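Local coordinates for protein prolyl-tRNA synthetase (Naegleria fowleri, PDB 6UYH) that probably attaches proline to its cognate tRNA in an ATP-dependent reaction, and binds the inhibitor halofuginone together with an ATP analogue, at residues L138-W151 and R163-K175. Sequence-based numbering, arbitrary orientation. Where two conformers were deposited one is given.
Sequences LPLKLNQWTNVVRW and REFYWQEGHSAFK. With ANP (phosphoaminophosphonic acid-adenylate ester), chain C; HFG (7-bromo-6-chloro-3-{3-[(2R,3S)-3-hydroxypiperidin-2-yl]-2-oxopropyl}quinazolin-4(3H)-one), chain D.
Strands 140-149 and 164-174 run antiparallel in unbroken register from the Leu140-Ala173 pair to Val149-Glu164, and Arg150 N extends the ladder with a bond to Arg163 O. On the face that meets the ligands, Val148 fills the angle between two aromatic rings: CB sits over Phe165, and in the conformer described CG2 lies over the five-membered ring of Trp167. The other side of the Phe165 ring carries the adenine of ANP, with Phe165 CD2 3.4 Å from ANP C6. The Arg150 guanidinium is sandwiched between Phe165 CZ and HFG N1, while NH1 and NH2 both grip ANP O2A, at 2.9 and 2.8 Å; its NE is held by Pro118 O. Farther along, Gln144 NE2 reaches Glu169 OE1 from above the carboxylate plane (3.1 Å), and Phe76 N holds the other end of that amide. Glu169 OE2 accepts from His171 NE2, which probably fixes the imidazole beside the HFG piperidine. On the reverse face, Gln168 CB lies over the six-membered ring of Trp145, and a bend at chi2 (77°) carries the amide across to Asn143, with NE2 2.8 Å from Asn143 OD1; Gln168 OE1 bonds Tyr191 OH. Asn147 ND2 meets Glu164 OE2 at 2.9 Å, its OD1 accepts from Arg117 NH2, and Leu78 N of the second subunit binds Glu164 OE1. Beyond the strand ends, the Arg163 guanidinium lies flat on Trp151 in a cation-pi stack. An arginine on the alpha-phosphate and a phenylalanine under adenine are hallmarks of class II aminoacyl-tRNA synthetases, whose motif 2 is such an antiparallel strand-loop-strand.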
loop_
_atom_site.group_PDB
_atom_site.type_symbol
_atom_site.label_atom_id
_atom_site.label_comp_id
_atom_site.label_asym_id
_atom_site.label_seq_id
_atom_site.Cartn_x
_atom_site.Cartn_y
_atom_site.Cartn_z
ATOM N N LEU A 138 0.784 -26.123 -6.983
ATOM C CA LEU A 138 1.983 -25.729 -6.273
ATOM C C LEU A 138 3.109 -25.434 -7.259
ATOM O O LEU A 138 3.186 -26.058 -8.318
ATOM C CB LEU A 138 2.424 -26.835 -5.304
ATOM C CG LEU A 138 1.412 -27.130 -4.200
ATOM C CD1 LEU A 138 1.790 -28.406 -3.471
ATOM C CD2 LEU A 138 1.320 -25.962 -3.229
ATOM N N PRO A 139 4.003 -24.490 -6.937
ATOM C CA PRO A 139 3.986 -23.717 -5.693
ATOM C C PRO A 139 2.958 -22.601 -5.702
ATOM O O PRO A 139 2.589 -22.110 -6.776
ATOM C CB PRO A 139 5.405 -23.151 -5.616
ATOM C CG PRO A 139 5.840 -23.052 -7.045
ATOM C CD PRO A 139 5.204 -24.216 -7.748
ATOM N N LEU A 140 2.464 -22.263 -4.513
ATOM C CA LEU A 140 1.612 -21.100 -4.293
ATOM C C LEU A 140 2.421 -20.101 -3.484
ATOM O O LEU A 140 2.874 -20.419 -2.382
ATOM C CB LEU A 140 0.329 -21.473 -3.547
ATOM C CG LEU A 140 -0.573 -20.304 -3.118
ATOM C CD1 LEU A 140 -1.074 -19.527 -4.330
ATOM C CD2 LEU A 140 -1.747 -20.788 -2.267
ATOM N N LYS A 141 2.599 -18.897 -4.023
ATOM C CA LYS A 141 3.503 -17.916 -3.427
ATOM C C LYS A 141 2.812 -16.561 -3.439
ATOM O O LYS A 141 2.674 -15.952 -4.499
ATOM C CB LYS A 141 4.828 -17.869 -4.190
ATOM C CG LYS A 141 5.425 -19.271 -4.374
ATOM C CD LYS A 141 6.916 -19.273 -4.563
ATOM C CE LYS A 141 7.280 -19.081 -5.999
ATOM N NZ LYS A 141 8.694 -19.493 -6.245
ATOM N N LEU A 142 2.381 -16.097 -2.273
ATOM C CA LEU A 142 1.633 -14.852 -2.161
ATOM C C LEU A 142 2.333 -13.908 -1.195
ATOM O O LEU A 142 3.031 -14.337 -0.275
ATOM C CB LEU A 142 0.207 -15.120 -1.686
ATOM C CG LEU A 142 -0.606 -16.111 -2.535
ATOM C CD1 LEU A 142 -1.999 -16.320 -1.939
ATOM C CD2 LEU A 142 -0.703 -15.667 -4.008
ATOM N N ASN A 143 2.124 -12.612 -1.404
ATOM C CA ASN A 143 2.742 -11.573 -0.598
ATOM C C ASN A 143 1.715 -10.476 -0.367
ATOM O O ASN A 143 0.844 -10.251 -1.212
ATOM C CB ASN A 143 3.992 -11.008 -1.304
ATOM C CG ASN A 143 4.583 -9.827 -0.586
ATOM O OD1 ASN A 143 5.210 -9.985 0.464
ATOM N ND2 ASN A 143 4.392 -8.625 -1.143
ATOM N N GLN A 144 1.796 -9.805 0.777
ATOM C CA GLN A 144 0.973 -8.609 0.933
ATOM C C GLN A 144 1.721 -7.541 1.721
ATOM O O GLN A 144 2.480 -7.847 2.641
ATOM C CB GLN A 144 -0.388 -8.917 1.589
ATOM C CG GLN A 144 -0.334 -9.709 2.880
ATOM C CD GLN A 144 -1.724 -9.948 3.456
ATOM O OE1 GLN A 144 -2.708 -9.971 2.721
ATOM N NE2 GLN A 144 -1.806 -10.132 4.776
ATOM N N TRP A 145 1.509 -6.284 1.314
ATOM C CA TRP A 145 2.020 -5.098 1.994
ATOM C C TRP A 145 0.888 -4.551 2.859
ATOM O O TRP A 145 -0.121 -4.075 2.326
ATOM C CB TRP A 145 2.476 -4.050 0.974
ATOM C CG TRP A 145 3.586 -4.518 0.101
ATOM C CD1 TRP A 145 3.480 -5.123 -1.121
ATOM C CD2 TRP A 145 4.981 -4.404 0.375
ATOM N NE1 TRP A 145 4.730 -5.403 -1.619
ATOM C CE2 TRP A 145 5.670 -4.986 -0.711
ATOM C CE3 TRP A 145 5.717 -3.893 1.449
ATOM C CZ2 TRP A 145 7.060 -5.056 -0.764
ATOM C CZ3 TRP A 145 7.087 -3.954 1.398
ATOM C CH2 TRP A 145 7.752 -4.539 0.299
ATOM N N THR A 146 1.037 -4.636 4.185
ATOM C CA THR A 146 -0.076 -4.381 5.092
ATOM C C THR A 146 0.408 -3.682 6.352
ATOM O O THR A 146 1.608 -3.649 6.662
ATOM C CB THR A 146 -0.796 -5.675 5.535
ATOM O OG1 THR A 146 0.065 -6.415 6.410
ATOM C CG2 THR A 146 -1.143 -6.562 4.380
ATOM N N ASN A 147 -0.558 -3.167 7.117
ATOM C CA ASN A 147 -0.296 -2.761 8.493
ATOM C C ASN A 147 -0.540 -3.919 9.459
ATOM O O ASN A 147 -1.311 -4.833 9.187
ATOM C CB ASN A 147 -1.130 -1.528 8.885
ATOM C CG ASN A 147 -2.617 -1.718 8.697
ATOM O OD1 ASN A 147 -3.071 -2.595 7.974
ATOM N ND2 ASN A 147 -3.391 -0.856 9.342
ATOM N N VAL A 148 0.151 -3.867 10.593
ATOM C CA VAL A 148 0.146 -4.919 11.600
ATOM C C VAL A 148 -0.024 -4.252 12.955
ATOM O O VAL A 148 0.505 -3.159 13.177
ATOM C CB VAL A 148 1.465 -5.728 11.569
ATOM C CG1 VAL A 148 1.309 -7.019 12.337
ATOM C CG2 VAL A 148 1.905 -5.990 10.130
ATOM N N VAL A 149 -0.749 -4.902 13.866
ATOM C CA VAL A 149 -0.996 -4.359 15.202
ATOM C C VAL A 149 -0.555 -5.375 16.241
ATOM O O VAL A 149 -1.028 -6.516 16.241
ATOM C CB VAL A 149 -2.473 -3.992 15.419
ATOM C CG1 VAL A 149 -2.705 -3.545 16.869
ATOM C CG2 VAL A 149 -2.905 -2.899 14.428
ATOM N N ARG A 150 0.331 -4.955 17.140
ATOM C CA ARG A 150 0.705 -5.764 18.297
ATOM C C ARG A 150 0.791 -4.851 19.508
ATOM O O ARG A 150 1.500 -3.839 19.474
ATOM C CB ARG A 150 2.053 -6.471 18.088
ATOM C CG ARG A 150 2.069 -7.435 16.916
ATOM C CD ARG A 150 3.468 -7.922 16.593
ATOM N NE ARG A 150 3.442 -8.821 15.441
ATOM C CZ ARG A 150 4.502 -9.473 14.971
ATOM N NH1 ARG A 150 5.687 -9.322 15.553
ATOM N NH2 ARG A 150 4.375 -10.266 13.911
ATOM N N TRP A 151 0.080 -5.201 20.574
ATOM C CA TRP A 151 0.131 -4.399 21.792
ATOM C C TRP A 151 1.412 -4.746 22.553
ATOM O O TRP A 151 1.415 -5.448 23.564
ATOM C CB TRP A 151 -1.122 -4.595 22.630
ATOM C CG TRP A 151 -1.697 -3.284 23.018
ATOM C CD1 TRP A 151 -1.777 -2.760 24.277
ATOM C CD2 TRP A 151 -2.219 -2.285 22.135
ATOM N NE1 TRP A 151 -2.345 -1.509 24.235
ATOM C CE2 TRP A 151 -2.622 -1.192 22.931
ATOM C CE3 TRP A 151 -2.393 -2.209 20.750
ATOM C CZ2 TRP A 151 -3.196 -0.044 22.388
ATOM C CZ3 TRP A 151 -2.959 -1.068 20.214
ATOM C CH2 TRP A 151 -3.354 -0.002 21.031
ATOM N N ARG A 163 3.490 -0.015 17.861
ATOM C CA ARG A 163 2.315 -0.862 18.094
ATOM C C ARG A 163 1.507 -1.083 16.827
ATOM O O ARG A 163 0.875 -2.139 16.672
ATOM C CB ARG A 163 1.443 -0.274 19.203
ATOM C CG ARG A 163 2.071 -0.498 20.581
ATOM C CD ARG A 163 1.164 -0.018 21.689
ATOM N NE ARG A 163 1.478 -0.669 22.955
ATOM C CZ ARG A 163 0.887 -0.367 24.104
ATOM N NH1 ARG A 163 -0.036 0.584 24.137
ATOM N NH2 ARG A 163 1.221 -1.009 25.217
ATOM N N GLU A 164 1.483 -0.103 15.929
ATOM C CA GLU A 164 1.133 -0.327 14.534
ATOM C C GLU A 164 2.412 -0.190 13.727
ATOM O O GLU A 164 3.165 0.768 13.927
ATOM C CB GLU A 164 0.086 0.674 14.019
ATOM C CG GLU A 164 -0.300 0.385 12.562
ATOM C CD GLU A 164 -1.297 1.383 11.972
ATOM O OE1 GLU A 164 -1.522 2.454 12.564
ATOM O OE2 GLU A 164 -1.866 1.073 10.908
ATOM N N PHE A 165 2.681 -1.162 12.858
ATOM C CA PHE A 165 3.805 -1.048 11.939
ATOM C C PHE A 165 3.374 -1.549 10.573
ATOM O O PHE A 165 2.276 -2.079 10.401
ATOM C CB PHE A 165 5.069 -1.776 12.472
ATOM C CG PHE A 165 4.913 -3.260 12.715
ATOM C CD1 PHE A 165 5.322 -4.177 11.753
ATOM C CD2 PHE A 165 4.436 -3.738 13.930
ATOM C CE1 PHE A 165 5.237 -5.541 11.979
ATOM C CE2 PHE A 165 4.345 -5.117 14.170
ATOM C CZ PHE A 165 4.743 -6.012 13.185
ATOM N N TYR A 166 4.235 -1.339 9.588
ATOM C CA TYR A 166 3.951 -1.708 8.204
ATOM C C TYR A 166 4.996 -2.717 7.762
ATOM O O TYR A 166 6.167 -2.610 8.139
ATOM C CB TYR A 166 3.950 -0.460 7.300
ATOM C CG TYR A 166 3.053 0.591 7.900
ATOM C CD1 TYR A 166 1.688 0.539 7.707
ATOM C CD2 TYR A 166 3.562 1.591 8.732
ATOM C CE1 TYR A 166 0.834 1.474 8.292
ATOM C CE2 TYR A 166 2.712 2.540 9.327
ATOM C CZ TYR A 166 1.353 2.461 9.111
ATOM O OH TYR A 166 0.498 3.386 9.681
ATOM N N TRP A 167 4.575 -3.715 6.989
ATOM C CA TRP A 167 5.522 -4.729 6.540
ATOM C C TRP A 167 5.052 -5.292 5.209
ATOM O O TRP A 167 4.003 -4.908 4.682
ATOM C CB TRP A 167 5.711 -5.830 7.594
ATOM C CG TRP A 167 4.596 -6.863 7.781
ATOM C CD1 TRP A 167 3.390 -6.951 7.122
ATOM C CD2 TRP A 167 4.613 -7.938 8.724
ATOM N NE1 TRP A 167 2.673 -8.034 7.600
ATOM C CE2 TRP A 167 3.404 -8.652 8.579
ATOM C CE3 TRP A 167 5.547 -8.375 9.673
ATOM C CZ2 TRP A 167 3.100 -9.771 9.356
ATOM C CZ3 TRP A 167 5.247 -9.484 10.444
ATOM C CH2 TRP A 167 4.032 -10.166 10.282
ATOM N N GLN A 168 5.854 -6.191 4.650
ATOM C CA GLN A 168 5.341 -7.200 3.737
ATOM C C GLN A 168 5.460 -8.527 4.460
ATOM O O GLN A 168 6.407 -8.735 5.227
ATOM C CB GLN A 168 6.097 -7.268 2.403
ATOM C CG GLN A 168 7.630 -7.500 2.507
ATOM C CD GLN A 168 8.069 -8.951 2.813
ATOM O OE1 GLN A 168 9.119 -9.163 3.431
ATOM N NE2 GLN A 168 7.290 -9.943 2.353
ATOM N N GLU A 169 4.481 -9.405 4.248
ATOM C CA GLU A 169 4.589 -10.793 4.676
ATOM C C GLU A 169 4.341 -11.687 3.469
ATOM O O GLU A 169 3.335 -11.536 2.759
ATOM C CB GLU A 169 3.622 -11.122 5.840
ATOM C CG GLU A 169 2.154 -10.800 5.541
ATOM C CD GLU A 169 1.243 -11.090 6.720
ATOM O OE1 GLU A 169 0.357 -10.250 6.997
ATOM O OE2 GLU A 169 1.410 -12.153 7.357
ATOM N N GLY A 170 5.271 -12.604 3.230
ATOM C CA GLY A 170 5.161 -13.575 2.154
ATOM C C GLY A 170 4.880 -14.941 2.756
ATOM O O GLY A 170 5.407 -15.273 3.812
ATOM N N HIS A 171 4.024 -15.705 2.088
ATOM C CA HIS A 171 3.599 -17.028 2.546
ATOM C C HIS A 171 3.597 -17.936 1.328
ATOM O O HIS A 171 2.810 -17.723 0.399
ATOM C CB HIS A 171 2.204 -16.963 3.178
ATOM C CG HIS A 171 2.131 -16.092 4.393
ATOM N ND1 HIS A 171 2.175 -16.603 5.674
ATOM C CD2 HIS A 171 2.024 -14.747 4.528
ATOM C CE1 HIS A 171 2.104 -15.613 6.544
ATOM N NE2 HIS A 171 2.008 -14.476 5.878
ATOM N N SER A 172 4.466 -18.946 1.319
ATOM C CA SER A 172 4.586 -19.833 0.174
ATOM C C SER A 172 4.346 -21.280 0.584
ATOM O O SER A 172 4.627 -21.673 1.718
ATOM C CB SER A 172 5.964 -19.705 -0.469
ATOM O OG SER A 172 6.133 -18.406 -1.000
ATOM N N ALA A 173 3.835 -22.064 -0.361
ATOM C CA ALA A 173 3.594 -23.493 -0.190
ATOM C C ALA A 173 4.218 -24.252 -1.352
ATOM O O ALA A 173 4.126 -23.811 -2.501
ATOM C CB ALA A 173 2.086 -23.792 -0.119
ATOM N N PHE A 174 4.812 -25.410 -1.054
ATOM C CA PHE A 174 5.573 -26.195 -2.022
ATOM C C PHE A 174 5.239 -27.669 -1.878
ATOM O O PHE A 174 4.785 -28.129 -0.826
ATOM C CB PHE A 174 7.087 -26.031 -1.834
ATOM C CG PHE A 174 7.556 -24.609 -1.934
ATOM C CD1 PHE A 174 8.014 -24.099 -3.142
ATOM C CD2 PHE A 174 7.553 -23.792 -0.823
ATOM C CE1 PHE A 174 8.463 -22.790 -3.235
ATOM C CE2 PHE A 174 7.991 -22.476 -0.906
ATOM C CZ PHE A 174 8.448 -21.979 -2.116
ATOM N N LYS A 175 5.512 -28.421 -2.942
ATOM C CA LYS A 175 5.328 -29.864 -2.883
ATOM C C LYS A 175 6.476 -30.577 -2.176
ATOM O O LYS A 175 6.289 -31.710 -1.725
ATOM C CB LYS A 175 5.151 -30.436 -4.293
ATOM C CG LYS A 175 6.405 -30.393 -5.152
ATOM C CD LYS A 175 6.139 -30.972 -6.541
ATOM C CE LYS A 175 7.378 -30.902 -7.421
ATOM N NZ LYS A 175 7.084 -31.276 -8.833
HETATM P PG ANP C . 10.935 -8.927 17.925
HETATM O O1G ANP C . 11.799 -9.534 18.928
HETATM O O2G ANP C . 9.553 -8.565 18.615
HETATM O O3G ANP C . 11.692 -7.647 17.400
HETATM P PB ANP C . 9.344 -10.804 16.215
HETATM O O1B ANP C . 9.556 -12.237 16.348
HETATM O O2B ANP C . 8.117 -10.380 17.079
HETATM N N3B ANP C . 10.663 -9.921 16.646
HETATM P PA ANP C . 8.318 -11.130 13.529
HETATM O O1A ANP C . 9.020 -12.352 13.080
HETATM O O2A ANP C . 6.928 -11.450 13.971
HETATM O O3A ANP C . 9.059 -10.417 14.740
HETATM O "O5'" ANP C . 8.228 -9.940 12.449
HETATM C "C5'" ANP C . 8.926 -9.837 11.186
HETATM C "C4'" ANP C . 9.842 -8.645 11.279
HETATM O "O4'" ANP C . 9.076 -7.462 11.598
HETATM C "C3'" ANP C . 10.860 -8.759 12.403
HETATM O "O3'" ANP C . 12.005 -9.484 11.970
HETATM C "C2'" ANP C . 11.185 -7.297 12.712
HETATM O "O2'" ANP C . 12.266 -6.848 11.905
HETATM C "C1'" ANP C . 9.862 -6.578 12.381
HETATM N N9 ANP C . 9.090 -6.198 13.556
HETATM C C8 ANP C . 8.638 -7.022 14.555
HETATM N N7 ANP C . 7.960 -6.408 15.493
HETATM C C5 ANP C . 7.961 -5.081 15.082
HETATM C C6 ANP C . 7.409 -3.916 15.643
HETATM N N6 ANP C . 6.670 -3.899 16.756
HETATM N N1 ANP C . 7.624 -2.748 14.996
HETATM C C2 ANP C . 8.319 -2.763 13.855
HETATM N N3 ANP C . 8.870 -3.801 13.222
HETATM C C4 ANP C . 8.658 -4.938 13.893
HETATM O "O4'" HFG D . 4.614 -13.192 12.851
HETATM C C21 HFG D . 5.324 -14.126 13.162
HETATM C "C3'" HFG D . 5.849 -15.106 12.138
HETATM C "C2'" HFG D . 5.985 -14.568 10.708
HETATM N "N1'" HFG D . 4.686 -14.260 10.095
HETATM C "C6'" HFG D . 4.821 -13.891 8.681
HETATM C "C5'" HFG D . 5.707 -12.689 8.493
HETATM C "C4'" HFG D . 7.063 -12.912 9.167
HETATM C C39 HFG D . 6.887 -13.336 10.614
HETATM O "O7'" HFG D . 8.165 -13.620 11.191
HETATM C "C1'" HFG D . 5.713 -14.378 14.627
HETATM N N3 HFG D . 4.774 -13.754 15.556
HETATM C C4 HFG D . 3.494 -14.284 15.636
HETATM O O11 HFG D . 3.176 -15.266 14.990
HETATM C C10 HFG D . 2.594 -13.529 16.518
HETATM C C5 HFG D . 1.280 -13.952 16.708
HETATM C C2 HFG D . 5.140 -12.635 16.255
HETATM N N1 HFG D . 4.380 -11.937 17.021
HETATM C C9 HFG D . 3.062 -12.375 17.153
HETATM C C8 HFG D . 2.191 -11.614 17.932
HETATM C C7 HFG D . 0.880 -12.035 18.087
HETATM BR BR1 HFG D . -0.300 -10.923 19.064
HETATM C C6 HFG D . 0.438 -13.206 17.509
HETATM CL CL1 HFG D . -1.166 -13.805 17.810
#